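Local coordinates for 3-carboxy-cis,cis-muconate cycloisomerase (Acinetobacter calcoaceticus, PDB 1Q5N), which is a cycloisomerase built on the mainly helical fold of the fumarase and adenylosuccinate lyase superfamily, here as a four-chain assembly, at residues A[378-383]-A[415-420]; A[364-369]-A[403-407]. All blocks are in the same frame, centred on the assembly; numbering follows the deposited sequence.

Interaction 1 (A[378-383]-A[415-420]); sequences ALAPHM and EVKQYF
His382 lays its CB on the middle of the Tyr419 ring, 3.5 Å from the centroid and 10° off the ring normal, a CH-pi contact over the face. The CB of Gln418, the preceding residue, lies over the opposite face toward the rim, so the phenol is held as a plate between its own neighbour and the helix 372-383. With CG of each anti to its carbonyl carbon, the two side chains slide past each other in opposite directions: the imidazole and phenol planes are only 20° apart, yet the rings are displaced and barely overlap. Met383 supplies a second bump. Its chain bends at the last torsion and brings CE to the edge of the phenol, 3.6 Å from Tyr419 CE2, while the same methyl meets Glu415 CB at 3.8 Å. Phe420 is the knob from the other segment, pushed into a hollow made by Ala378, Leu379 and His382. Leu379 CD2 presses obliquely on Phe420 CE1 at 3.3 Å, the carbonyl oxygen of Ala378 lies in the ring plane 3.3 Å from Phe420 CZ, and the imidazole approaches obliquely, neither stacked nor edge-to-face, its plane 88° from that of Phe420. His382, Tyr419 and Phe420 thus form an aromatic cluster. Ile428 of helix 422-428 touches both Ala378 and Phe420. Cohesion here therefore comes chiefly from aromatic and aliphatic carbon, with the Tyr419 OH 3.1 Å from the His382 O; shape complementarity, more than charge, joins helix 372-383 to helix 414-417 and the residues just after it.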
ATOM      1  N   ALA A 378      -6.795  19.187 -44.848  1.00 53.00           N
ATOM      2  CA  ALA A 378      -6.950  20.297 -45.792  1.00 53.69           C
ATOM      3  C   ALA A 378      -7.114  19.789 -47.220  1.00 55.11           C
ATOM      4  O   ALA A 378      -7.810  20.417 -48.010  1.00 55.87           O
ATOM      5  CB  ALA A 378      -5.745  21.218 -45.725  1.00 51.34           C
ATOM      6  N   LEU A 379      -6.476  18.657 -47.544  1.00 56.67           N
ATOM      7  CA  LEU A 379      -6.540  18.068 -48.884  1.00 58.58           C
ATOM      8  C   LEU A 379      -7.731  17.169 -49.149  1.00 60.25           C
ATOM      9  O   LEU A 379      -8.137  17.037 -50.298  1.00 59.80           O
ATOM     10  CB  LEU A 379      -5.288  17.239 -49.187  1.00 58.27           C
ATOM     11  CG  LEU A 379      -4.077  17.922 -49.813  1.00 61.42           C
ATOM     12  CD1 LEU A 379      -4.278  18.174 -51.300  1.00 62.22           C
ATOM     13  CD2 LEU A 379      -3.868  19.238 -49.114  1.00 63.22           C
ATOM     14  N   ALA A 380      -8.257  16.534 -48.098  1.00 62.48           N
ATOM     15  CA  ALA A 380      -9.375  15.580 -48.205  1.00 65.20           C
ATOM     16  C   ALA A 380     -10.538  16.039 -49.090  1.00 67.53           C
ATOM     17  O   ALA A 380     -10.995  15.280 -49.951  1.00 67.60           O
ATOM     18  CB  ALA A 380      -9.897  15.210 -46.813  1.00 63.66           C
ATOM     19  N   PRO A 381     -11.028  17.283 -48.892  1.00 69.42           N
ATOM     20  CA  PRO A 381     -12.141  17.837 -49.676  1.00 71.21           C
ATOM     21  C   PRO A 381     -11.861  17.891 -51.199  1.00 72.42           C
ATOM     22  O   PRO A 381     -12.680  17.464 -52.015  1.00 73.31           O
ATOM     23  CB  PRO A 381     -12.319  19.239 -49.078  1.00 71.45           C
ATOM     24  CG  PRO A 381     -11.829  19.081 -47.670  1.00 70.55           C
ATOM     25  CD  PRO A 381     -10.597  18.246 -47.862  1.00 70.11           C
ATOM     26  N   HIS A 382     -10.707  18.415 -51.580  1.00 72.65           N
ATOM     27  CA  HIS A 382     -10.379  18.515 -52.986  1.00 73.50           C
ATOM     28  C   HIS A 382      -9.814  17.206 -53.542  1.00 74.46           C
ATOM     29  O   HIS A 382      -9.498  17.133 -54.725  1.00 76.13           O
ATOM     30  CB  HIS A 382      -9.341  19.625 -53.191  1.00 72.89           C
ATOM     31  CG  HIS A 382      -9.621  20.877 -52.414  1.00 74.03           C
ATOM     32  ND1 HIS A 382     -10.540  21.818 -52.818  1.00 74.76           N
ATOM     33  CD2 HIS A 382      -9.099  21.337 -51.250  1.00 74.05           C
ATOM     34  CE1 HIS A 382     -10.575  22.809 -51.938  1.00 74.90           C
ATOM     35  NE2 HIS A 382      -9.712  22.539 -50.980  1.00 74.86           N
ATOM     36  N   MET A 383      -9.740  16.148 -52.742  1.00 74.73           N
ATOM     37  CA  MET A 383      -9.075  14.947 -53.242  1.00 74.70           C
ATOM     38  C   MET A 383      -9.654  13.575 -52.862  1.00 75.03           C
ATOM     39  O   MET A 383      -9.432  12.586 -53.562  1.00 74.52           O
ATOM     40  CB  MET A 383      -7.621  15.065 -52.765  1.00 75.00           C
ATOM     41  CG  MET A 383      -6.559  14.396 -53.589  1.00 75.35           C
ATOM     42  SD  MET A 383      -4.903  14.927 -53.045  1.00 74.40           S
ATOM     43  CE  MET A 383      -4.756  16.446 -53.921  1.00 73.29           C
ATOM     44  N   GLU A 415      -0.340  17.707 -57.674  1.00 78.82           N
ATOM     45  CA  GLU A 415      -1.731  17.564 -57.250  1.00 80.42           C
ATOM     46  C   GLU A 415      -2.098  18.693 -56.300  1.00 79.82           C
ATOM     47  O   GLU A 415      -3.180  19.262 -56.373  1.00 79.80           O
ATOM     48  CB  GLU A 415      -1.916  16.238 -56.505  1.00 83.46           C
ATOM     49  CG  GLU A 415      -1.722  14.949 -57.320  1.00 88.52           C
ATOM     50  CD  GLU A 415      -0.391  14.876 -58.084  1.00 91.33           C
ATOM     51  OE1 GLU A 415       0.689  15.000 -57.450  1.00 92.83           O
ATOM     52  OE2 GLU A 415      -0.438  14.681 -59.331  1.00 92.66           O
ATOM     53  N   VAL A 416      -1.160  18.989 -55.401  1.00 79.56           N
ATOM     54  CA  VAL A 416      -1.292  20.008 -54.367  1.00 78.25           C
ATOM     55  C   VAL A 416      -1.297  21.448 -54.870  1.00 78.69           C
ATOM     56  O   VAL A 416      -2.178  22.221 -54.497  1.00 78.17           O
ATOM     57  CB  VAL A 416      -0.161  19.834 -53.323  1.00 77.54           C
ATOM     58  CG1 VAL A 416      -0.271  20.860 -52.220  1.00 75.97           C
ATOM     59  CG2 VAL A 416      -0.220  18.448 -52.754  1.00 77.15           C
ATOM     60  N   LYS A 417      -0.319  21.819 -55.697  1.00 79.40           N
ATOM     61  CA  LYS A 417      -0.261  23.185 -56.221  1.00 80.36           C
ATOM     62  C   LYS A 417      -1.553  23.506 -56.945  1.00 81.11           C
ATOM     63  O   LYS A 417      -1.937  24.675 -57.048  1.00 81.41           O
ATOM     64  CB  LYS A 417       0.926  23.353 -57.165  1.00 80.81           C
ATOM     65  CG  LYS A 417       2.249  23.367 -56.434  1.00 81.74           C
ATOM     66  CD  LYS A 417       3.406  22.881 -57.284  1.00 82.97           C
ATOM     67  CE  LYS A 417       3.779  23.872 -58.360  1.00 83.59           C
ATOM     68  NZ  LYS A 417       5.178  23.599 -58.793  1.00 84.17           N
ATOM     69  N   GLN A 418      -2.220  22.457 -57.432  1.00 81.63           N
ATOM     70  CA  GLN A 418      -3.500  22.587 -58.134  1.00 82.26           C
ATOM     71  C   GLN A 418      -4.579  23.225 -57.244  1.00 80.42           C
ATOM     72  O   GLN A 418      -5.495  23.860 -57.762  1.00 80.08           O
ATOM     73  CB  GLN A 418      -4.002  21.200 -58.607  1.00 86.31           C
ATOM     74  CG  GLN A 418      -3.992  20.918 -60.142  1.00 91.88           C
ATOM     75  CD  GLN A 418      -5.131  21.622 -60.933  1.00 95.32           C
ATOM     76  OE1 GLN A 418      -5.150  22.860 -61.087  1.00 96.79           O
ATOM     77  NE2 GLN A 418      -6.079  20.824 -61.437  1.00 96.24           N
ATOM     78  N   TYR A 419      -4.469  23.074 -55.917  1.00 78.04           N
ATOM     79  CA  TYR A 419      -5.476  23.612 -54.993  1.00 74.82           C
ATOM     80  C   TYR A 419      -5.032  24.648 -53.985  1.00 72.76           C
ATOM     81  O   TYR A 419      -5.880  25.267 -53.349  1.00 72.29           O
ATOM     82  CB  TYR A 419      -6.127  22.488 -54.185  1.00 76.11           C
ATOM     83  CG  TYR A 419      -6.636  21.316 -54.983  1.00 77.71           C
ATOM     84  CD1 TYR A 419      -7.796  21.416 -55.763  1.00 78.66           C
ATOM     85  CD2 TYR A 419      -5.942  20.107 -54.988  1.00 78.58           C
ATOM     86  CE1 TYR A 419      -8.247  20.337 -56.528  1.00 78.74           C
ATOM     87  CE2 TYR A 419      -6.382  19.024 -55.751  1.00 79.29           C
ATOM     88  CZ  TYR A 419      -7.530  19.148 -56.519  1.00 79.04           C
ATOM     89  OH  TYR A 419      -7.934  18.081 -57.289  1.00 79.92           O
ATOM     90  N   PHE A 420      -3.733  24.842 -53.793  1.00 70.76           N
ATOM     91  CA  PHE A 420      -3.308  25.815 -52.782  1.00 69.78           C
ATOM     92  C   PHE A 420      -2.134  26.716 -53.190  1.00 69.04           C
ATOM     93  O   PHE A 420      -1.156  26.215 -53.739  1.00 68.37           O
ATOM     94  CB  PHE A 420      -2.913  25.098 -51.461  1.00 69.74           C
ATOM     95  CG  PHE A 420      -4.016  24.267 -50.818  1.00 69.24           C
ATOM     96  CD1 PHE A 420      -4.050  22.890 -50.972  1.00 68.69           C
ATOM     97  CD2 PHE A 420      -4.997  24.862 -50.035  1.00 70.14           C
ATOM     98  CE1 PHE A 420      -5.036  22.121 -50.346  1.00 69.20           C
ATOM     99  CE2 PHE A 420      -5.990  24.091 -49.406  1.00 70.18           C
ATOM    100  CZ  PHE A 420      -6.007  22.721 -49.569  1.00 69.05           C
TER

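Interaction 2 (A[364-369]-A[403-407]); sequences ECTHGL and QKHLK
His405 lies flat against the backbone of His367 and Gly368, whose peptide covers one face of the imidazole: the His367 O sits over the ring centre and the Gly368 N nearer the rim. This is the tight part. With chi1 at -169°, the CG of His405 is anti to its own N, which lets ND1 turn back in the ring plane and accept from Lys407 N at 2.9 Å, fixing the ring's rotation. Gly368, with positive phi, has no side chain, and the His405 CE1 comes to 3.6 Å from its CA. Beside it, Leu406 N donates to the His367 O at 3.0 Å in a nearly straight bond (170°), and the Leu406 CD2 packs 3.6 Å from the Gly368 O, its side chain also reaching Ala395, Cys396 and Ala399 of helix 385-402. The outer side is looser. The Glu364 carboxylate lies nearly coplanar with the imidazole at its edge, with OE1 3.3 Å from His405 NE2, while the exposed His367 ring leads away. Histidine at the N-cap of helix 406-410, set against a type I' turn from Thr366 to Leu369, makes this a capped helix start docked on a beta turn.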
ATOM      1  N   GLU A 364       9.300  22.758 -33.790  1.00 36.72           N
ATOM      2  CA  GLU A 364       9.987  22.539 -35.074  1.00 41.32           C
ATOM      3  C   GLU A 364      10.834  21.282 -35.114  1.00 42.36           C
ATOM      4  O   GLU A 364      11.323  20.884 -36.155  1.00 43.49           O
ATOM      5  CB  GLU A 364      10.817  23.775 -35.472  1.00 42.97           C
ATOM      6  CG  GLU A 364       9.932  24.817 -36.218  1.00 49.40           C
ATOM      7  CD  GLU A 364       9.277  24.196 -37.481  1.00 54.47           C
ATOM      8  OE1 GLU A 364      10.061  23.639 -38.286  1.00 57.74           O
ATOM      9  OE2 GLU A 364       8.020  24.232 -37.685  1.00 56.20           O
ATOM     10  N   CYS A 365      10.951  20.629 -33.972  1.00 42.14           N
ATOM     11  CA  CYS A 365      11.731  19.414 -33.819  1.00 42.86           C
ATOM     12  C   CYS A 365      11.561  18.307 -34.903  1.00 41.69           C
ATOM     13  O   CYS A 365      12.542  17.736 -35.382  1.00 40.65           O
ATOM     14  CB  CYS A 365      11.417  18.865 -32.419  1.00 45.79           C
ATOM     15  SG  CYS A 365      12.513  17.668 -31.877  1.00 52.92           S
ATOM     16  N   THR A 366      10.335  17.969 -35.278  1.00 39.77           N
ATOM     17  CA  THR A 366      10.150  16.929 -36.306  1.00 39.42           C
ATOM     18  C   THR A 366      10.071  17.493 -37.743  1.00 38.23           C
ATOM     19  O   THR A 366       9.658  16.802 -38.667  1.00 37.27           O
ATOM     20  CB  THR A 366       8.857  16.076 -36.051  1.00 38.61           C
ATOM     21  OG1 THR A 366       7.695  16.929 -36.079  1.00 37.58           O
ATOM     22  CG2 THR A 366       8.962  15.344 -34.717  1.00 35.57           C
ATOM     23  N   HIS A 367      10.430  18.758 -37.902  1.00 38.19           N
ATOM     24  CA  HIS A 367      10.425  19.398 -39.213  1.00 39.79           C
ATOM     25  C   HIS A 367       9.120  19.210 -39.979  1.00 38.41           C
ATOM     26  O   HIS A 367       9.131  18.739 -41.104  1.00 37.72           O
ATOM     27  CB  HIS A 367      11.599  18.861 -40.045  1.00 43.24           C
ATOM     28  CG  HIS A 367      12.865  18.726 -39.249  1.00 47.46           C
ATOM     29  ND1 HIS A 367      13.535  19.819 -38.717  1.00 49.67           N
ATOM     30  CD2 HIS A 367      13.537  17.626 -38.818  1.00 48.74           C
ATOM     31  CE1 HIS A 367      14.561  19.395 -37.995  1.00 49.42           C
ATOM     32  NE2 HIS A 367      14.585  18.067 -38.041  1.00 49.36           N
ATOM     33  N   GLY A 368       8.010  19.560 -39.335  1.00 36.20           N
ATOM     34  CA  GLY A 368       6.724  19.499 -39.961  1.00 34.75           C
ATOM     35  C   GLY A 368       6.033  18.165 -39.981  1.00 36.77           C
ATOM     36  O   GLY A 368       4.849  18.109 -40.359  1.00 37.18           O
ATOM     37  N   LEU A 369       6.717  17.087 -39.598  1.00 36.43           N
ATOM     38  CA  LEU A 369       6.050  15.787 -39.611  1.00 38.63           C
ATOM     39  C   LEU A 369       4.792  15.736 -38.714  1.00 38.54           C
ATOM     40  O   LEU A 369       3.820  15.075 -39.076  1.00 37.54           O
ATOM     41  CB  LEU A 369       7.035  14.665 -39.233  1.00 40.19           C
ATOM     42  CG  LEU A 369       8.113  14.415 -40.317  1.00 43.19           C
ATOM     43  CD1 LEU A 369       9.210  13.487 -39.802  1.00 44.71           C
ATOM     44  CD2 LEU A 369       7.457  13.810 -41.540  1.00 43.00           C
ATOM     45  N   GLN A 403      15.757  14.620 -45.702  1.00 50.46           N
ATOM     46  CA  GLN A 403      15.946  15.383 -44.461  1.00 52.10           C
ATOM     47  C   GLN A 403      15.548  16.850 -44.701  1.00 50.00           C
ATOM     48  O   GLN A 403      16.313  17.750 -44.425  1.00 49.81           O
ATOM     49  CB  GLN A 403      17.405  15.269 -43.925  1.00 55.85           C
ATOM     50  CG  GLN A 403      17.788  13.808 -43.502  1.00 62.87           C
ATOM     51  CD  GLN A 403      18.876  13.709 -42.404  1.00 67.66           C
ATOM     52  OE1 GLN A 403      18.582  13.844 -41.197  1.00 70.57           O
ATOM     53  NE2 GLN A 403      20.133  13.474 -42.816  1.00 67.64           N
ATOM     54  N   LYS A 404      14.349  17.076 -45.232  1.00 48.71           N
ATOM     55  CA  LYS A 404      13.863  18.425 -45.492  1.00 48.66           C
ATOM     56  C   LYS A 404      12.608  18.581 -44.680  1.00 46.85           C
ATOM     57  O   LYS A 404      12.043  17.586 -44.248  1.00 45.80           O
ATOM     58  CB  LYS A 404      13.452  18.612 -46.960  1.00 51.98           C
ATOM     59  CG  LYS A 404      14.576  18.631 -47.964  1.00 56.97           C
ATOM     60  CD  LYS A 404      14.702  20.031 -48.560  1.00 61.70           C
ATOM     61  CE  LYS A 404      15.709  20.079 -49.714  1.00 64.04           C
ATOM     62  NZ  LYS A 404      17.153  20.030 -49.205  1.00 67.37           N
ATOM     63  N   HIS A 405      12.151  19.821 -44.517  1.00 44.42           N
ATOM     64  CA  HIS A 405      10.911  20.079 -43.807  1.00 42.61           C
ATOM     65  C   HIS A 405       9.766  19.538 -44.696  1.00 42.73           C
ATOM     66  O   HIS A 405       9.791  19.656 -45.930  1.00 42.17           O
ATOM     67  CB  HIS A 405      10.769  21.592 -43.580  1.00 41.52           C
ATOM     68  CG  HIS A 405       9.673  21.987 -42.630  1.00 41.47           C
ATOM     69  ND1 HIS A 405       8.333  21.936 -42.968  1.00 39.92           N
ATOM     70  CD2 HIS A 405       9.722  22.439 -41.349  1.00 39.87           C
ATOM     71  CE1 HIS A 405       7.605  22.328 -41.932  1.00 40.07           C
ATOM     72  NE2 HIS A 405       8.419  22.637 -40.936  1.00 38.95           N
ATOM     73  N   LEU A 406       8.760  18.936 -44.079  1.00 41.15           N
ATOM     74  CA  LEU A 406       7.647  18.432 -44.853  1.00 40.48           C
ATOM     75  C   LEU A 406       7.010  19.527 -45.728  1.00 41.07           C
ATOM     76  O   LEU A 406       6.470  19.212 -46.787  1.00 39.13           O
ATOM     77  CB  LEU A 406       6.575  17.807 -43.933  1.00 38.34           C
ATOM     78  CG  LEU A 406       5.378  17.163 -44.649  1.00 38.30           C
ATOM     79  CD1 LEU A 406       5.799  15.938 -45.506  1.00 37.39           C
ATOM     80  CD2 LEU A 406       4.367  16.766 -43.615  1.00 37.90           C
ATOM     81  N   LYS A 407       7.037  20.789 -45.289  1.00 41.38           N
ATOM     82  CA  LYS A 407       6.415  21.857 -46.095  1.00 43.84           C
ATOM     83  C   LYS A 407       7.165  21.975 -47.446  1.00 43.50           C
ATOM     84  O   LYS A 407       6.545  22.074 -48.492  1.00 41.43           O
ATOM     85  CB  LYS A 407       6.397  23.232 -45.358  1.00 44.37           C
ATOM     86  CG  LYS A 407       5.545  24.302 -46.087  1.00 47.83           C
ATOM     87  CD  LYS A 407       5.320  25.602 -45.266  1.00 51.70           C
ATOM     88  CE  LYS A 407       6.472  26.611 -45.372  1.00 52.76           C
ATOM     89  NZ  LYS A 407       6.323  27.705 -44.339  1.00 56.72           N
TER

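From the N terminus, the chain leaves helix 356-364 through residues 364-369, the first half of interaction 2, and enters helix 372-383, whose later part supplies the first half of interaction 1. Helix 385-402 follows, and residues 403-407 then return to the earlier turn, closing a loop of 33 intervening residues. Helix 406-410 leads on to helix 414-417, which with the residues after it (415-420) closes the second loop, of 31 residues, on helix 372-383. The segments alternate, so the two loops cross instead of nesting. The contacts, centres about 20 Å apart and not touching, tie the entry and later part of helix 372-383 to successive short helices of the C-terminal region.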